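Local coordinates for cutinase-like protein (Cryptococcus sp., PDB 2CZQ), which probably hydrolyses carboxylic esters, as a cutinase-like enzyme built on the alpha/beta hydrolase fold, at residues A[77-82]-A[105-110]; A[8-13]-A[40-45]; A[61-66]-A[89-94]. All blocks are in the same frame, centred on the assembly; numbering follows the deposited sequence. Where two conformers were deposited one is given.

All three contacts belong to one alpha/beta hydrolase core. Contacts 1 and 2 build neighbouring parts of the same parallel sheet, their centres about 10 Å apart; Q82 N lies 2.8 Å from I12 O, probably hydrogen-bonded. Contact 3 joins helices 57-73 and 86-98, its centre about 12 Å from that of contact 1 and about 14 Å from that of contact 2. L81 CB meets T91 CG2 at 3.9 Å, while Y44 OH lies 2.6 Å from D62 OD2, a probable hydrogen bond. The turn from strand 78-84 into helix 86-98 carries a GxSxG sequence consistent with a nucleophile elbow; the T91 side chain touches it, and those of L81 and N13 lie close by.

Contact 1: residues A[77-82]-A[105-110]; sequences VCYILQ and FNAVKG
Y79 and V108 pair as parallel neighbours in the central sheet of the alpha/beta hydrolase fold, where strand 78-84 meets strand 108-114 just as the latter emerges from helix 103-107. Three backbone bonds join the segments: Y79 N donates to A107 O, on the last helical residue, at 2.9 Å, K109 N to Y79 O at 2.8 Å, and L81 N to G110 O at 3.0 Å. The pairing slips by one residue, from Y79 with V108 to I80 with G110, and the resulting beta bulge leaves G110 N buried without a partner. On the side of Y79, the methyl of A107 sits at the edge of the phenol ring, CB 3.8 Å from CD2. Beyond it the side chains of L81 and V108 cross at about a right angle, L81 CG lying 3.8 Å from V108 CG1. I80 occupies the other face; its CD1 comes nearer the other strand, packing 3.7 Å from G110 N, while helix 187-200 packs on the same side chain. Near the start of the pairing, the methylenes of K109 meet the side chain of C78, whose sulfur is tied to C6 in a disulfide; K109 CE comes within 3.7 Å of C78 SG. The lysine chain bends where chi2, -55°, swings CD round, and its far end turns toward the end of helix 103-107: K109 NZ donates to N106 O at 2.7 Å.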
loop_
_atom_site.group_PDB
_atom_site.type_symbol
_atom_site.label_atom_id
_atom_site.label_comp_id
_atom_site.label_asym_id
_atom_site.label_seq_id
_atom_site.Cartn_x
_atom_site.Cartn_y
_atom_site.Cartn_z
ATOM N N VAL A 77 7.452 15.759 7.419
ATOM C CA VAL A 77 7.301 14.320 7.593
ATOM C C VAL A 77 7.043 13.630 6.249
ATOM O O VAL A 77 6.432 14.210 5.342
ATOM C CB VAL A 77 6.191 13.983 8.630
ATOM C CG1 VAL A 77 4.797 14.312 8.103
ATOM C CG2 VAL A 77 6.277 12.526 9.092
ATOM N N CYS A 78 7.531 12.399 6.126
ATOM C CA CYS A 78 7.297 11.574 4.948
ATOM C C CYS A 78 6.410 10.389 5.280
ATOM O O CYS A 78 6.439 9.877 6.398
ATOM C CB CYS A 78 8.612 11.036 4.429
ATOM S SG CYS A 78 9.811 12.301 3.989
ATOM N N TYR A 79 5.661 9.927 4.284
ATOM C CA TYR A 79 4.811 8.752 4.433
ATOM C C TYR A 79 5.048 7.718 3.353
ATOM O O TYR A 79 5.311 8.062 2.189
ATOM C CB TYR A 79 3.337 9.148 4.353
ATOM C CG TYR A 79 2.919 10.129 5.407
ATOM C CD1 TYR A 79 2.763 9.728 6.725
ATOM C CD2 TYR A 79 2.696 11.461 5.092
ATOM C CE1 TYR A 79 2.390 10.622 7.706
ATOM C CE2 TYR A 79 2.321 12.376 6.070
ATOM C CZ TYR A 79 2.172 11.943 7.377
ATOM O OH TYR A 79 1.792 12.819 8.364
ATOM N N ILE A 80 4.908 6.454 3.742
ATOM C CA ILE A 80 4.619 5.382 2.793
ATOM C C ILE A 80 3.240 4.858 3.174
ATOM O O ILE A 80 2.989 4.563 4.344
ATOM C CB ILE A 80 5.651 4.233 2.876
ATOM C CG1 ILE A 80 7.086 4.734 2.653
ATOM C CG2 ILE A 80 5.279 3.103 1.902
ATOM C CD1 ILE A 80 7.385 5.262 1.254
ATOM N N LEU A 81 2.342 4.759 2.198
ATOM C CA LEU A 81 1.027 4.166 2.423
ATOM C C LEU A 81 1.027 2.733 1.917
ATOM O O LEU A 81 1.380 2.485 0.761
ATOM C CB LEU A 81 -0.077 4.955 1.713
ATOM C CG LEU A 81 -0.113 6.466 1.949
ATOM C CD1 LEU A 81 -1.322 7.074 1.254
ATOM C CD2 LEU A 81 -0.094 6.813 3.432
ATOM N N GLN A 82 0.632 1.808 2.786
ATOM C CA GLN A 82 0.628 0.383 2.483
ATOM C C GLN A 82 -0.775 -0.143 2.682
ATOM O O GLN A 82 -1.421 0.180 3.677
ATOM C CB GLN A 82 1.574 -0.352 3.425
ATOM C CG GLN A 82 3.010 0.142 3.367
ATOM C CD GLN A 82 3.866 -0.383 4.503
ATOM O OE1 GLN A 82 3.386 -0.544 5.624
ATOM N NE2 GLN A 82 5.142 -0.642 4.215
ATOM N N PHE A 105 -0.182 15.088 -0.833
ATOM C CA PHE A 105 0.402 14.423 -1.988
ATOM C C PHE A 105 1.928 14.453 -1.929
ATOM O O PHE A 105 2.584 13.433 -2.123
ATOM C CB PHE A 105 -0.074 15.076 -3.286
ATOM C CG PHE A 105 0.553 14.484 -4.514
ATOM C CD1 PHE A 105 0.054 13.305 -5.057
ATOM C CD2 PHE A 105 1.656 15.085 -5.116
ATOM C CE1 PHE A 105 0.626 12.743 -6.189
ATOM C CE2 PHE A 105 2.239 14.525 -6.250
ATOM C CZ PHE A 105 1.723 13.350 -6.786
ATOM N N ASN A 106 2.493 15.629 -1.670
ATOM C CA ASN A 106 3.939 15.784 -1.644
ATOM C C ASN A 106 4.608 14.949 -0.552
ATOM O O ASN A 106 5.711 14.440 -0.747
ATOM C CB ASN A 106 4.320 17.256 -1.479
ATOM C CG ASN A 106 4.015 18.091 -2.715
ATOM O OD1 ASN A 106 3.855 17.573 -3.822
ATOM N ND2 ASN A 106 3.936 19.400 -2.523
ATOM N N ALA A 107 3.934 14.808 0.588
ATOM C CA ALA A 107 4.488 14.092 1.739
ATOM C C ALA A 107 4.470 12.575 1.564
ATOM O O ALA A 107 5.277 11.864 2.180
ATOM C CB ALA A 107 3.747 14.480 3.010
ATOM N N VAL A 108 3.536 12.080 0.751
ATOM C CA VAL A 108 3.456 10.648 0.490
ATOM C C VAL A 108 4.489 10.298 -0.575
ATOM O O VAL A 108 4.323 10.607 -1.762
ATOM C CB VAL A 108 2.044 10.199 0.066
ATOM C CG1 VAL A 108 2.040 8.705 -0.223
ATOM C CG2 VAL A 108 1.028 10.520 1.160
ATOM N N LYS A 109 5.571 9.664 -0.135
ATOM C CA LYS A 109 6.675 9.347 -1.031
ATOM C C LYS A 109 6.451 8.071 -1.824
ATOM O O LYS A 109 7.069 7.884 -2.870
ATOM C CB LYS A 109 8.000 9.270 -0.270
ATOM C CG LYS A 109 8.333 10.519 0.553
ATOM C CD LYS A 109 8.316 11.810 -0.270
ATOM C CE LYS A 109 8.539 13.023 0.629
ATOM N NZ LYS A 109 8.339 14.327 -0.066
ATOM N N GLY A 110 5.589 7.186 -1.332
ATOM C CA GLY A 110 5.316 5.945 -2.023
ATOM C C GLY A 110 4.046 5.310 -1.530
ATOM O O GLY A 110 3.639 5.522 -0.388
#

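Contact 2: residues A[8-13]-A[40-45]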
loop_
_atom_site.group_PDB
_atom_site.type_symbol
_atom_site.label_atom_id
_atom_site.label_comp_id
_atom_site.label_asym_id
_atom_site.label_seq_id
_atom_site.Cartn_x
_atom_site.Cartn_y
_atom_site.Cartn_z
ATOM N N GLN A 8 12.083 11.878 9.616
ATOM C CA GLN A 8 10.953 11.270 10.297
ATOM C C GLN A 8 9.990 10.765 9.239
ATOM O O GLN A 8 9.702 11.464 8.261
ATOM C CB GLN A 8 10.245 12.271 11.205
ATOM C CG GLN A 8 9.115 11.653 12.007
ATOM C CD GLN A 8 8.476 12.649 12.941
ATOM O OE1 GLN A 8 8.053 13.726 12.521
ATOM N NE2 GLN A 8 8.403 12.299 14.214
ATOM N N TYR A 9 9.493 9.553 9.434
ATOM C CA TYR A 9 8.531 9.000 8.493
ATOM C C TYR A 9 7.570 8.051 9.185
ATOM O O TYR A 9 7.856 7.525 10.262
ATOM C CB TYR A 9 9.245 8.301 7.322
ATOM C CG TYR A 9 10.006 7.071 7.742
ATOM C CD1 TYR A 9 11.329 7.164 8.169
ATOM C CD2 TYR A 9 9.398 5.819 7.738
ATOM C CE1 TYR A 9 12.029 6.040 8.575
ATOM C CE2 TYR A 9 10.082 4.688 8.136
ATOM C CZ TYR A 9 11.395 4.802 8.558
ATOM O OH TYR A 9 12.052 3.670 8.967
ATOM N N VAL A 10 6.427 7.840 8.544
ATOM C CA VAL A 10 5.409 6.936 9.048
ATOM C C VAL A 10 5.038 5.961 7.939
ATOM O O VAL A 10 4.782 6.366 6.798
ATOM C CB VAL A 10 4.147 7.686 9.519
ATOM C CG1 VAL A 10 3.199 6.741 10.236
ATOM C CG2 VAL A 10 4.512 8.848 10.426
ATOM N N LEU A 11 5.023 4.683 8.302
ATOM C CA LEU A 11 4.529 3.617 7.443
ATOM C C LEU A 11 3.088 3.379 7.863
ATOM O O LEU A 11 2.824 2.753 8.890
ATOM C CB LEU A 11 5.386 2.356 7.610
ATOM C CG LEU A 11 6.902 2.559 7.470
ATOM C CD1 LEU A 11 7.654 1.277 7.786
ATOM C CD2 LEU A 11 7.275 3.065 6.080
ATOM N N ILE A 12 2.162 3.952 7.102
ATOM C CA ILE A 12 0.744 3.818 7.388
ATOM C C ILE A 12 0.274 2.578 6.655
ATOM O O ILE A 12 0.341 2.526 5.425
ATOM C CB ILE A 12 -0.040 5.063 6.902
ATOM C CG1 ILE A 12 0.356 6.311 7.702
ATOM C CG2 ILE A 12 -1.556 4.809 6.965
ATOM C CD1 ILE A 12 -0.231 7.613 7.172
ATOM N N ASN A 13 -0.186 1.582 7.404
ATOM C CA ASN A 13 -0.628 0.341 6.784
ATOM C C ASN A 13 -2.064 0.020 7.143
ATOM O O ASN A 13 -2.467 0.124 8.309
ATOM C CB ASN A 13 0.317 -0.828 7.106
ATOM C CG ASN A 13 0.148 -1.357 8.519
ATOM O OD1 ASN A 13 -0.477 -2.400 8.729
ATOM N ND2 ASN A 13 0.701 -0.644 9.497
ATOM N N GLY A 40 13.947 7.090 12.679
ATOM C CA GLY A 40 12.884 8.077 12.669
ATOM C C GLY A 40 11.554 7.566 12.158
ATOM O O GLY A 40 10.655 8.360 11.870
ATOM N N GLY A 41 11.423 6.246 12.066
ATOM C CA GLY A 41 10.214 5.638 11.558
ATOM C C GLY A 41 9.280 5.112 12.624
ATOM O O GLY A 41 9.707 4.631 13.676
ATOM N N THR A 42 7.986 5.196 12.335
ATOM C CA THR A 42 6.970 4.496 13.110
ATOM C C THR A 42 6.012 3.812 12.148
ATOM O O THR A 42 5.927 4.168 10.963
ATOM C CB THR A 42 6.174 5.437 14.040
ATOM O OG1 THR A 42 5.619 6.505 13.266
ATOM C CG2 THR A 42 7.069 6.098 15.110
ATOM N N ILE A 43 5.295 2.833 12.686
ATOM C CA ILE A 43 4.323 2.052 11.941
ATOM C C ILE A 43 2.944 2.382 12.502
ATOM O O ILE A 43 2.667 2.117 13.677
ATOM C CB ILE A 43 4.625 0.543 12.088
ATOM C CG1 ILE A 43 6.020 0.206 11.541
ATOM C CG2 ILE A 43 3.544 -0.283 11.390
ATOM C CD1 ILE A 43 6.553 -1.139 11.994
ATOM N N TYR A 44 2.092 2.976 11.669
ATOM C CA TYR A 44 0.741 3.336 12.069
ATOM C C TYR A 44 -0.249 2.386 11.426
ATOM O O TYR A 44 -0.283 2.262 10.198
ATOM C CB TYR A 44 0.389 4.780 11.678
ATOM C CG TYR A 44 -1.023 5.114 12.090
ATOM C CD1 TYR A 44 -1.331 5.318 13.430
ATOM C CD2 TYR A 44 -2.063 5.163 11.160
ATOM C CE1 TYR A 44 -2.619 5.583 13.834
ATOM C CE2 TYR A 44 -3.364 5.430 11.554
ATOM C CZ TYR A 44 -3.633 5.642 12.899
ATOM O OH TYR A 44 -4.902 5.914 13.347
ATOM N N ASN A 45 -1.062 1.741 12.256
ATOM C CA ASN A 45 -2.060 0.788 11.788
ATOM C C ASN A 45 -3.420 1.456 11.689
ATOM O O ASN A 45 -4.028 1.825 12.701
ATOM C CB ASN A 45 -2.140 -0.414 12.725
ATOM C CG ASN A 45 -0.777 -0.944 13.110
ATOM O OD1 ASN A 45 0.091 -1.147 12.260
ATOM N ND2 ASN A 45 -0.584 -1.185 14.403
HETATM O O HOH W 1 7.363 8.574 12.807
#
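Q8 and G40 start the parallel pairing of strand 9-14 with strand 41-45, at one edge of the sheet, within a beta-alpha-beta unit whose helix is 28-37. Y9 N donates to G40 O at 3.0 Å from above the carbonyl plane. With chi1 at 66°, Y9 CG lies between its own N and carbonyl carbon, and G41 CA sits over one face of the Y9 ring, offset toward the rim, 3.5 Å from the centroid, a CH-pi contact, while Y9 OH is held by L38 O. Y9 O accepts both T42 N and water 1; the water also donates to T42 OG1, itself hydrogen-bonded to citric acid, probably from the crystallisation liquor. V10 CG1 rests 3.7 Å from Y44 CB. L11 N makes an almost straight bond to T42 O, 2.9 Å, and L11 O receives Y44 N. I12 CG2 touches the edge of the Y44 ring. N13 N donates to Y44 O, and N13 ND2 donates to an in-plane lone pair of N45 OD1 at 2.9 Å, with the amide planes 77° apart. Since N13 OD1 accepts S24 N, the buried amide is gripped at both ends, which fixes its flip at the end of strand 41-45.

Contact 3: residues A[61-66]-A[89-94]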
loop_
_atom_site.group_PDB
_atom_site.type_symbol
_atom_site.label_atom_id
_atom_site.label_comp_id
_atom_site.label_asym_id
_atom_site.label_seq_id
_atom_site.Cartn_x
_atom_site.Cartn_y
_atom_site.Cartn_z
ATOM N N ALA A 61 -10.658 7.340 5.763
ATOM C CA ALA A 61 -10.666 8.548 6.582
ATOM C C ALA A 61 -9.509 8.562 7.576
ATOM O O ALA A 61 -8.902 9.609 7.808
ATOM C CB ALA A 61 -11.990 8.706 7.303
ATOM N N ASP A 62 -9.201 7.410 8.165
ATOM C CA ASP A 62 -8.156 7.356 9.172
ATOM C C ASP A 62 -6.753 7.455 8.567
ATOM O O ASP A 62 -5.855 8.024 9.186
ATOM C CB ASP A 62 -8.312 6.129 10.060
ATOM C CG ASP A 62 -7.482 6.216 11.302
ATOM O OD1 ASP A 62 -7.627 7.216 12.050
ATOM O OD2 ASP A 62 -6.659 5.323 11.585
ATOM N N ILE A 63 -6.561 6.923 7.359
ATOM C CA ILE A 63 -5.308 7.140 6.631
ATOM C C ILE A 63 -5.057 8.642 6.479
ATOM O O ILE A 63 -3.980 9.158 6.793
ATOM C CB ILE A 63 -5.367 6.491 5.228
ATOM C CG1 ILE A 63 -5.396 4.964 5.321
ATOM C CG2 ILE A 63 -4.182 6.946 4.365
ATOM C CD1 ILE A 63 -5.838 4.306 4.012
ATOM N N ILE A 64 -6.071 9.333 5.970
ATOM C CA ILE A 64 -5.954 10.755 5.688
ATOM C C ILE A 64 -5.797 11.551 6.982
ATOM O O ILE A 64 -4.999 12.488 7.044
ATOM C CB ILE A 64 -7.136 11.232 4.821
ATOM C CG1 ILE A 64 -7.057 10.573 3.434
ATOM C CG2 ILE A 64 -7.140 12.753 4.713
ATOM C CD1 ILE A 64 -8.269 10.802 2.553
ATOM N N ARG A 65 -6.528 11.149 8.021
ATOM C CA ARG A 65 -6.388 11.758 9.343
ATOM C C ARG A 65 -4.937 11.696 9.826
ATOM O O ARG A 65 -4.388 12.703 10.289
ATOM C CB ARG A 65 -7.328 11.092 10.352
ATOM C CG ARG A 65 -7.124 11.519 11.804
ATOM C CD ARG A 65 -7.436 10.418 12.811
ATOM N NE ARG A 65 -6.250 9.944 13.524
ATOM C CZ ARG A 65 -5.357 9.080 13.046
ATOM N NH1 ARG A 65 -5.483 8.577 11.828
ATOM N NH2 ARG A 65 -4.321 8.723 13.792
ATOM N N ARG A 66 -4.316 10.522 9.721
ATOM C CA ARG A 66 -2.934 10.366 10.166
ATOM C C ARG A 66 -1.979 11.226 9.344
ATOM O O ARG A 66 -1.066 11.843 9.898
ATOM C CB ARG A 66 -2.494 8.895 10.153
ATOM C CG ARG A 66 -1.085 8.663 10.686
ATOM C CD ARG A 66 -0.945 9.031 12.148
ATOM N NE ARG A 66 0.402 8.900 12.694
ATOM C CZ ARG A 66 1.363 9.819 12.591
ATOM N NH1 ARG A 66 1.161 10.940 11.910
ATOM N NH2 ARG A 66 2.536 9.610 13.176
ATOM N N ALA A 89 -7.776 -1.295 -1.188
ATOM C CA ALA A 89 -8.892 -0.510 -1.705
ATOM C C ALA A 89 -9.058 0.783 -0.906
ATOM O O ALA A 89 -9.219 1.862 -1.477
ATOM C CB ALA A 89 -10.173 -1.329 -1.693
ATOM N N ALA A 90 -8.991 0.684 0.421
ATOM C CA ALA A 90 -9.110 1.882 1.257
ATOM C C ALA A 90 -8.021 2.905 0.929
ATOM O O ALA A 90 -8.263 4.118 0.949
ATOM C CB ALA A 90 -9.062 1.517 2.726
ATOM N N THR A 91 -6.826 2.408 0.626
ATOM C CA THR A 91 -5.701 3.262 0.263
ATOM C C THR A 91 -5.919 3.921 -1.098
ATOM O O THR A 91 -5.699 5.123 -1.253
ATOM C CB THR A 91 -4.400 2.449 0.274
ATOM O OG1 THR A 91 -4.174 1.917 1.589
ATOM C CG2 THR A 91 -3.196 3.342 0.014
ATOM N N VAL A 92 -6.351 3.134 -2.083
ATOM C CA VAL A 92 -6.663 3.663 -3.407
ATOM C C VAL A 92 -7.673 4.809 -3.308
ATOM O O VAL A 92 -7.491 5.861 -3.922
ATOM C CB VAL A 92 -7.185 2.544 -4.333
ATOM C CG1 VAL A 92 -7.791 3.122 -5.604
ATOM C CG2 VAL A 92 -6.068 1.562 -4.660
ATOM N N VAL A 93 -8.725 4.606 -2.525
ATOM C CA VAL A 93 -9.745 5.634 -2.378
ATOM C C VAL A 93 -9.185 6.866 -1.664
ATOM O O VAL A 93 -9.544 7.996 -2.005
ATOM C CB VAL A 93 -11.023 5.063 -1.729
ATOM C CG1 VAL A 93 -12.072 6.150 -1.506
ATOM C CG2 VAL A 93 -11.593 3.962 -2.621
ATOM N N ALA A 94 -8.266 6.663 -0.718
ATOM C CA ALA A 94 -7.557 7.797 -0.123
ATOM C C ALA A 94 -6.816 8.604 -1.186
ATOM O O ALA A 94 -6.857 9.833 -1.168
ATOM C CB ALA A 94 -6.596 7.343 0.977
#
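I63 and I64 carry their CG1 branches anti to their own carbonyl carbons, and in I63 a near-extended chi2 of 164° sends CD1 outward to T91 on the facing helix. Helix 57-73 and helix 86-98 thus meet through two adjacent isoleucines on one side and A90, T91 and A94 on the other. Their short segments cross at -57° with axes 9.4 Å apart at closest approach. I63 CD1 lies 3.8 Å from T91 OG1, the two side chains crossing at about a right angle, and 3.9 Å from A90 O. The second branch of I63 serves A94, with CG2 4.2 Å from A94 CB. I64 takes the same methyl from its own side, CG1 standing 4.1 Å from A94 CB, while I64 CD1 reaches A94 CA, so one small alanine is shared by two isoleucines.

The polar groups beside this apolar patch have other partners. T91 OG1 is hydrogen-bonded to G87 O one turn earlier in its helix, at the end of the sequence that resembles a nucleophile elbow. A90 O accepts T60 OG1, three residues before I63, while T91 also packs against V111 and L113 of the sheet and I63 against T14.

Between the segments themselves the chemistry is therefore dispersive: the isoleucine branches meet an alanine methyl and backbone, a hydroxyl and a carbonyl through van der Waals contact. The T91 hydroxyl and A90 carbonyl beside I63 CD1 have polar partners of their own, so an apolar methyl can lie against them.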